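Serine protease inhibitor infestin (Triatoma infestans, PDB 2ERW) probably inhibits serine endopeptidases, blood-clotting factor XIIa among them, through the Kazal-type domain that makes up this piece of a longer secreted protein. Local coordinates at residues N11-C16 / V43-C48; G17-T22 / P38-V43. All coordinates share one frame; numbering follows the deposited sequence. Where two conformers were deposited one is given.

Contact 1 of 2, residues N11-C16 / V43-C48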
ATOM      1  N   ASN A  11      -2.746   2.419  11.475  1.00 21.82           N
ATOM      2  CA  ASN A  11      -1.999   1.290  11.982  1.00 22.27           C
ATOM      3  C   ASN A  11      -1.109   0.721  10.908  1.00 22.06           C
ATOM      4  O   ASN A  11      -1.543   0.481   9.781  1.00 22.97           O
ATOM      5  CB  ASN A  11      -2.941   0.186  12.397  1.00 23.27           C
ATOM      6  CG  ASN A  11      -3.894   0.607  13.441  1.00 26.05           C
ATOM      7  OD1 ASN A  11      -4.526   1.650  13.355  1.00 25.95           O
ATOM      8  ND2 ASN A  11      -4.024  -0.224  14.465  1.00 31.51           N
ATOM      9  N   TYR A  12       0.121   0.446  11.277  1.00 21.64           N
ATOM     10  CA  TYR A  12       1.117   0.099  10.307  1.00 21.51           C
ATOM     11  C   TYR A  12       1.100  -1.378  10.032  1.00 21.93           C
ATOM     12  O   TYR A  12       1.510  -2.193  10.860  1.00 22.58           O
ATOM     13  CB  TYR A  12       2.468   0.576  10.826  1.00 21.91           C
ATOM     14  CG  TYR A  12       3.575   0.342   9.862  1.00 21.78           C
ATOM     15  CD1 TYR A  12       3.546   0.914   8.595  1.00 21.90           C
ATOM     16  CD2 TYR A  12       4.651  -0.457  10.203  1.00 21.64           C
ATOM     17  CE1 TYR A  12       4.556   0.702   7.700  1.00 22.40           C
ATOM     18  CE2 TYR A  12       5.684  -0.662   9.321  1.00 22.11           C
ATOM     19  CZ  TYR A  12       5.623  -0.091   8.068  1.00 22.09           C
ATOM     20  OH  TYR A  12       6.620  -0.296   7.159  1.00 22.92           O
ATOM     21  N   VAL A  13       0.587  -1.702   8.850  1.00 20.58           N
ATOM     22  CA  VAL A  13       0.510  -3.071   8.381  1.00 20.95           C
ATOM     23  C   VAL A  13       0.930  -2.974   6.934  1.00 21.45           C
ATOM     24  O   VAL A  13       0.103  -2.986   6.023  1.00 21.96           O
ATOM     25  CB  VAL A  13      -0.911  -3.619   8.503  1.00 20.67           C
ATOM     26  CG1 VAL A  13      -0.954  -5.058   8.001  1.00 22.00           C
ATOM     27  CG2 VAL A  13      -1.368  -3.538   9.952  1.00 21.89           C
ATOM     28  N   PRO A  14       2.225  -2.792   6.704  1.00 21.81           N
ATOM     29  CA  PRO A  14       2.672  -2.419   5.377  1.00 21.65           C
ATOM     30  C   PRO A  14       2.471  -3.495   4.337  1.00 23.78           C
ATOM     31  O   PRO A  14       2.625  -4.669   4.596  1.00 22.01           O
ATOM     32  CB  PRO A  14       4.164  -2.172   5.533  1.00 22.29           C
ATOM     33  CG  PRO A  14       4.540  -3.023   6.736  1.00 22.14           C
ATOM     34  CD  PRO A  14       3.344  -2.900   7.663  1.00 21.40           C
ATOM     35  N   VAL A  15       1.939  -3.051   3.214  1.00 21.65           N
ATOM     36  CA  VAL A  15       1.721  -3.957   2.100  1.00 21.85           C
ATOM     37  C   VAL A  15       2.207  -3.286   0.851  1.00 21.31           C
ATOM     38  O   VAL A  15       2.274  -2.067   0.775  1.00 21.83           O
ATOM     39  CB  VAL A  15       0.239  -4.371   1.970  1.00 22.01           C
ATOM     40  CG1 VAL A  15      -0.170  -5.177   3.167  1.00 23.03           C
ATOM     41  CG2 VAL A  15      -0.683  -3.157   1.847  1.00 23.27           C
ATOM     42  N   CYS A  16       2.538  -4.098  -0.129  1.00 21.18           N
ATOM     43  CA  CYS A  16       3.143  -3.594  -1.324  1.00 21.62           C
ATOM     44  C   CYS A  16       2.145  -3.657  -2.431  1.00 21.30           C
ATOM     45  O   CYS A  16       1.595  -4.715  -2.714  1.00 21.34           O
ATOM     46  CB  CYS A  16       4.354  -4.439  -1.643  1.00 21.99           C
ATOM     47  SG  CYS A  16       5.166  -3.915  -3.144  1.00 21.91           S
ATOM     48  N   VAL A  43       0.071  -6.795  -3.744  1.00 21.72           N
ATOM     49  CA  VAL A  43       0.869  -7.867  -4.315  1.00 22.16           C
ATOM     50  C   VAL A  43       1.619  -8.706  -3.308  1.00 21.28           C
ATOM     51  O   VAL A  43       1.807  -9.901  -3.518  1.00 21.22           O
ATOM     52  CB  VAL A  43       1.782  -7.362  -5.455  1.00 23.74           C
ATOM     53  CG1 VAL A  43       0.954  -6.705  -6.533  0.75 25.47           C
ATOM     54  CG2 VAL A  43       2.821  -6.451  -4.961  0.75 24.84           C
ATOM     55  N   HIS A  44       2.041  -8.100  -2.210  1.00 21.24           N
ATOM     56  CA  HIS A  44       2.596  -8.905  -1.151  1.00 20.96           C
ATOM     57  C   HIS A  44       2.557  -8.168   0.143  1.00 20.94           C
ATOM     58  O   HIS A  44       2.458  -6.952   0.173  1.00 21.03           O
ATOM     59  CB  HIS A  44       4.014  -9.404  -1.476  1.00 21.43           C
ATOM     60  CG  HIS A  44       5.054  -8.332  -1.585  1.00 20.66           C
ATOM     61  ND1 HIS A  44       5.584  -7.690  -0.485  1.00 21.76           N
ATOM     62  CD2 HIS A  44       5.705  -7.837  -2.663  1.00 21.03           C
ATOM     63  CE1 HIS A  44       6.522  -6.844  -0.884  1.00 22.13           C
ATOM     64  NE2 HIS A  44       6.610  -6.912  -2.200  1.00 21.51           N
ATOM     65  N   GLU A  45       2.629  -8.925   1.216  1.00 20.67           N
ATOM     66  CA  GLU A  45       2.703  -8.380   2.517  1.00 20.61           C
ATOM     67  C   GLU A  45       4.035  -7.693   2.699  1.00 21.19           C
ATOM     68  O   GLU A  45       5.037  -8.107   2.123  1.00 21.19           O
ATOM     69  CB  GLU A  45       2.566  -9.523   3.513  1.00 21.03           C
ATOM     70  CG  GLU A  45       2.230  -9.059   4.896  1.00 19.90           C
ATOM     71  CD  GLU A  45       0.829  -8.541   4.949  1.00 21.47           C
ATOM     72  OE1 GLU A  45       0.123  -8.883   3.980  1.00 24.31           O
ATOM     73  OE2 GLU A  45       0.499  -7.806   5.917  1.00 21.46           O
ATOM     74  N   GLY A  46       4.044  -6.681   3.537  1.00 20.84           N
ATOM     75  CA  GLY A  46       5.284  -5.998   3.860  1.00 21.17           C
ATOM     76  C   GLY A  46       5.533  -4.870   2.904  1.00 22.05           C
ATOM     77  O   GLY A  46       4.831  -4.692   1.918  1.00 22.12           O
ATOM     78  N   ARG A  47       6.566  -4.098   3.193  1.00 21.79           N
ATOM     79  CA  ARG A  47       6.889  -3.015   2.294  1.00 21.43           C
ATOM     80  C   ARG A  47       7.351  -3.526   0.954  1.00 22.10           C
ATOM     81  O   ARG A  47       7.927  -4.608   0.853  1.00 22.02           O
ATOM     82  CB  ARG A  47       8.019  -2.166   2.867  1.00 22.03           C
ATOM     83  CG  ARG A  47       7.746  -1.651   4.256  1.00 21.81           C
ATOM     84  CD  ARG A  47       8.668  -0.470   4.564  1.00 21.07           C
ATOM     85  NE  ARG A  47       8.364   0.646   3.673  1.00 20.53           N
ATOM     86  CZ  ARG A  47       7.471   1.592   3.950  1.00 20.98           C
ATOM     87  NH1 ARG A  47       6.816   1.595   5.101  1.00 21.69           N
ATOM     88  NH2 ARG A  47       7.237   2.535   3.059  1.00 20.65           N
ATOM     89  N   CYS A  48       7.138  -2.718  -0.081  1.00 21.86           N
ATOM     90  CA  CYS A  48       7.760  -3.028  -1.338  1.00 22.35           C
ATOM     91  C   CYS A  48       9.246  -3.067  -1.137  1.00 22.96           C
ATOM     92  O   CYS A  48       9.788  -2.392  -0.276  1.00 22.18           O
ATOM     93  CB  CYS A  48       7.413  -1.999  -2.380  1.00 22.72           C
ATOM     94  SG  CYS A  48       5.674  -1.982  -2.760  1.00 22.96           S
TER
HETATM   95  O   HOH W   1       2.362  -6.127   6.848  1.00 11.63           O
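A classic beta bulge and a disulfide join residues 11-16 to residues 43-48. Val43 and His44 both face Cys16. Val43 N donates to Cys16 O at 2.8 Å, while the bond from His44 N to the same oxygen is weak. In return, Cys16 N donates to His44 O at 2.9 Å. The bond Cys16 SG-Cys48 SG, 2.0 Å long, joins the two segments covalently.

The His44 ring lies against Cys16. Cys16 CB sits over one face, offset toward the rim, and comes within 3.3 Å of His44 CE1. This is a CH-pi contact. A chi1 of 66° sets His44 CG between its backbone N and carbonyl carbon, on the side of Cys16 CB. His44 ND1 donates to Glu45 O at 2.7 Å, in the ring plane, which limits rotation of the ring.

Pro14 O is gripped twice. Gly46 N donates to it at 2.7 Å, and a water bridges it to Glu45 OE2.

Tyr12 and Arg47 meet beyond this. Arg47 NH1 donates to Tyr12 OH at 2.8 Å, with ring and guanidinium nearly coplanar (20° apart). Pro14 CD lies over the centre of one Tyr12 ring face, and Pro14 CB packs on Arg47 CG at 3.8 Å. Arg47 NE also forms a salt bridge with Glu54, which further fixes the guanidinium.

Kazal inhibitors carry their protease-binding loop between the second and third cysteines. Residues 11-16 probably form the later part of that loop here, and the Cys16-Cys48 disulfide at its end is typical of the Kazal fold.

Contact 2 of 2, residues G17-T22 / P38-V43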
ATOM      1  N   GLY A  17       1.916  -2.518  -3.065  1.00 21.01           N
ATOM      2  CA  GLY A  17       0.982  -2.437  -4.161  1.00 21.34           C
ATOM      3  C   GLY A  17       1.606  -2.807  -5.489  1.00 21.64           C
ATOM      4  O   GLY A  17       2.824  -2.769  -5.679  1.00 22.06           O
ATOM      5  N   SER A  18       0.734  -3.116  -6.432  1.00 20.86           N
ATOM      6  CA  SER A  18       1.162  -3.458  -7.759  1.00 21.18           C
ATOM      7  C   SER A  18       1.776  -2.263  -8.474  1.00 21.67           C
ATOM      8  O   SER A  18       2.385  -2.420  -9.527  1.00 22.32           O
ATOM      9  CB  SER A  18      -0.037  -3.967  -8.540  1.00 21.74           C
ATOM     10  OG  SER A  18      -1.094  -3.031  -8.497  1.00 21.57           O
ATOM     11  N   ASP A  19       1.612  -1.076  -7.904  1.00 22.01           N
ATOM     12  CA  ASP A  19       2.271   0.111  -8.413  1.00 22.52           C
ATOM     13  C   ASP A  19       3.690   0.262  -7.894  1.00 22.53           C
ATOM     14  O   ASP A  19       4.376   1.243  -8.212  1.00 23.11           O
ATOM     15  CB  ASP A  19       1.452   1.360  -8.071  1.00 21.20           C
ATOM     16  CG  ASP A  19       1.207   1.520  -6.587  1.00 22.26           C
ATOM     17  OD1 ASP A  19       1.587   0.644  -5.793  1.00 21.33           O
ATOM     18  OD2 ASP A  19       0.641   2.562  -6.229  1.00 21.96           O
ATOM     19  N   GLY A  20       4.134  -0.700  -7.098  1.00 22.06           N
ATOM     20  CA  GLY A  20       5.459  -0.612  -6.526  1.00 22.81           C
ATOM     21  C   GLY A  20       5.542   0.322  -5.344  1.00 22.85           C
ATOM     22  O   GLY A  20       6.628   0.613  -4.879  1.00 23.76           O
ATOM     23  N   LYS A  21       4.387   0.765  -4.846  1.00 21.98           N
ATOM     24  CA  LYS A  21       4.341   1.659  -3.700  1.00 22.34           C
ATOM     25  C   LYS A  21       3.898   0.884  -2.489  1.00 21.82           C
ATOM     26  O   LYS A  21       3.000   0.057  -2.563  1.00 21.76           O
ATOM     27  CB  LYS A  21       3.343   2.779  -3.949  1.00 22.78           C
ATOM     28  CG  LYS A  21       3.227   3.785  -2.843  1.00 25.63           C
ATOM     29  CD  LYS A  21       2.411   4.975  -3.296  1.00 27.01           C
ATOM     30  CE  LYS A  21       2.333   6.038  -2.222  1.00 30.43           C
ATOM     31  NZ  LYS A  21       1.740   7.307  -2.716  0.50 29.09           N
ATOM     32  N   THR A  22       4.526   1.160  -1.359  1.00 21.23           N
ATOM     33  CA  THR A  22       4.084   0.614  -0.111  1.00 21.49           C
ATOM     34  C   THR A  22       2.907   1.393   0.390  1.00 21.09           C
ATOM     35  O   THR A  22       2.860   2.586   0.318  1.00 21.50           O
ATOM     36  CB  THR A  22       5.189   0.688   0.910  1.00 21.57           C
ATOM     37  OG1 THR A  22       6.285  -0.096   0.426  1.00 21.76           O
ATOM     38  CG2 THR A  22       4.735   0.156   2.248  1.00 23.10           C
ATOM     39  N   PRO A  38      -6.010   3.276 -10.443  1.00 18.23           N
ATOM     40  CA  PRO A  38      -6.905   2.252 -10.948  1.00 18.90           C
ATOM     41  C   PRO A  38      -6.193   0.932 -11.106  1.00 19.51           C
ATOM     42  O   PRO A  38      -5.082   0.878 -11.639  1.00 20.61           O
ATOM     43  CB  PRO A  38      -7.284   2.782 -12.317  1.00 18.27           C
ATOM     44  CG  PRO A  38      -7.111   4.258 -12.174  1.00 18.49           C
ATOM     45  CD  PRO A  38      -5.950   4.455 -11.328  1.00 17.92           C
ATOM     46  N   GLY A  39      -6.825  -0.121 -10.611  1.00 19.94           N
ATOM     47  CA  GLY A  39      -6.321  -1.470 -10.826  1.00 20.17           C
ATOM     48  C   GLY A  39      -5.304  -1.849  -9.778  1.00 20.86           C
ATOM     49  O   GLY A  39      -4.737  -2.925  -9.827  1.00 21.41           O
ATOM     50  N   LEU A  40      -5.066  -0.967  -8.816  1.00 19.66           N
ATOM     51  CA  LEU A  40      -4.073  -1.246  -7.805  1.00 20.32           C
ATOM     52  C   LEU A  40      -4.431  -2.507  -7.059  1.00 20.79           C
ATOM     53  O   LEU A  40      -5.557  -2.665  -6.608  1.00 21.33           O
ATOM     54  CB  LEU A  40      -4.017  -0.099  -6.817  1.00 20.10           C
ATOM     55  CG  LEU A  40      -3.009  -0.237  -5.687  1.00 20.08           C
ATOM     56  CD1 LEU A  40      -1.606  -0.302  -6.227  1.00 21.93           C
ATOM     57  CD2 LEU A  40      -3.174   0.963  -4.786  1.00 19.92           C
ATOM     58  N   LYS A  41      -3.440  -3.378  -6.896  1.00 21.06           N
ATOM     59  CA  LYS A  41      -3.636  -4.616  -6.167  1.00 21.61           C
ATOM     60  C   LYS A  41      -2.588  -4.749  -5.109  1.00 21.56           C
ATOM     61  O   LYS A  41      -1.493  -4.234  -5.221  1.00 21.45           O
ATOM     62  CB  LYS A  41      -3.472  -5.812  -7.098  1.00 22.76           C
ATOM     63  CG  LYS A  41      -4.446  -5.834  -8.266  1.00 25.77           C
ATOM     64  CD  LYS A  41      -5.848  -6.108  -7.761  1.00 30.12           C
ATOM     65  CE  LYS A  41      -6.753  -6.633  -8.865  0.75 32.56           C
ATOM     66  NZ  LYS A  41      -8.065  -7.006  -8.267  0.75 34.86           N
ATOM     67  N   LEU A  42      -2.935  -5.494  -4.077  1.00 21.35           N
ATOM     68  CA  LEU A  42      -2.008  -5.809  -3.021  1.00 21.27           C
ATOM     69  C   LEU A  42      -1.214  -6.999  -3.503  1.00 21.45           C
ATOM     70  O   LEU A  42      -1.767  -8.091  -3.686  1.00 22.25           O
ATOM     71  CB  LEU A  42      -2.795  -6.126  -1.760  1.00 20.98           C
ATOM     72  CG  LEU A  42      -2.033  -6.103  -0.455  1.00 21.44           C
ATOM     73  CD1 LEU A  42      -3.056  -6.219   0.634  1.00 22.58           C
ATOM     74  CD2 LEU A  42      -1.023  -7.235  -0.354  1.00 24.16           C
ATOM     75  N   VAL A  43       0.071  -6.795  -3.744  1.00 21.72           N
ATOM     76  CA  VAL A  43       0.869  -7.867  -4.315  1.00 22.16           C
ATOM     77  C   VAL A  43       1.619  -8.706  -3.308  1.00 21.28           C
ATOM     78  O   VAL A  43       1.807  -9.901  -3.518  1.00 21.22           O
ATOM     79  CB  VAL A  43       1.782  -7.362  -5.455  1.00 23.74           C
ATOM     80  CG1 VAL A  43       0.954  -6.705  -6.533  0.75 25.47           C
ATOM     81  CG2 VAL A  43       2.821  -6.451  -4.961  0.75 24.84           C
TER
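The Asp19 carboxylate is flanked on both faces. Leu40 CD1 lies over one face, 3.4 Å from Asp19 CG and nearly as close to both oxygens. On the opposite face Lys21 N donates to Asp19 OD1 at 3.0 Å, from well above the carboxylate plane. Asp19 OD2 is hydrogen-bonded to Tyr23 OH. An alanine at Asp19 would probably leave Lys21 N and Tyr23 OH without their carboxylate partner and open a gap beside Leu40 CD1.

Ser18 and Lys41 pair through two bonds. Ser18 N donates to Lys41 O at 2.8 Å. Lys41 N donates to Ser18 OG at 2.9 Å. Ser18 OG lies between its own backbone N and carbonyl carbon (chi1 54°), turned to receive that bond.

Gly17 CA approaches Lys41 O at 3.2 Å in a CA-H...O contact. Gly17 and Leu42 form an antiparallel non-hydrogen-bonded pair, and Val43 CG1 packs on Ser18 CB at 3.5 Å. Leu40 also packs on Leu29, Ala32 and Ala33 of helix 26-35.

Residues 17-20 form a type I beta turn, and Asp19 adds an Asx turn. Together they make the hairpin tip of the small Kazal sheet, which here rests against strand 42-43.

Overall arrangement
From the N terminus, the chain passes through residues 11-16 into strand 15-17, turns at 17-22, and returns in strand 22-23. Helix 26-35 follows, then the run 38-43. This run meets the turn in contact 2, closing a loop that holds the helix. The chain then reaches 43-48 and meets 11-16 in contact 1. The loop of contact 2 is nested inside that of contact 1. The two share Val43, and their centres are about 10 Å apart. Thr22 OG1 lies 2.8 Å from Cys48 N, a probable hydrogen bond linking the two contacts. Together they tie the hairpin and the probable protease-binding loop to the C-terminal part of the domain.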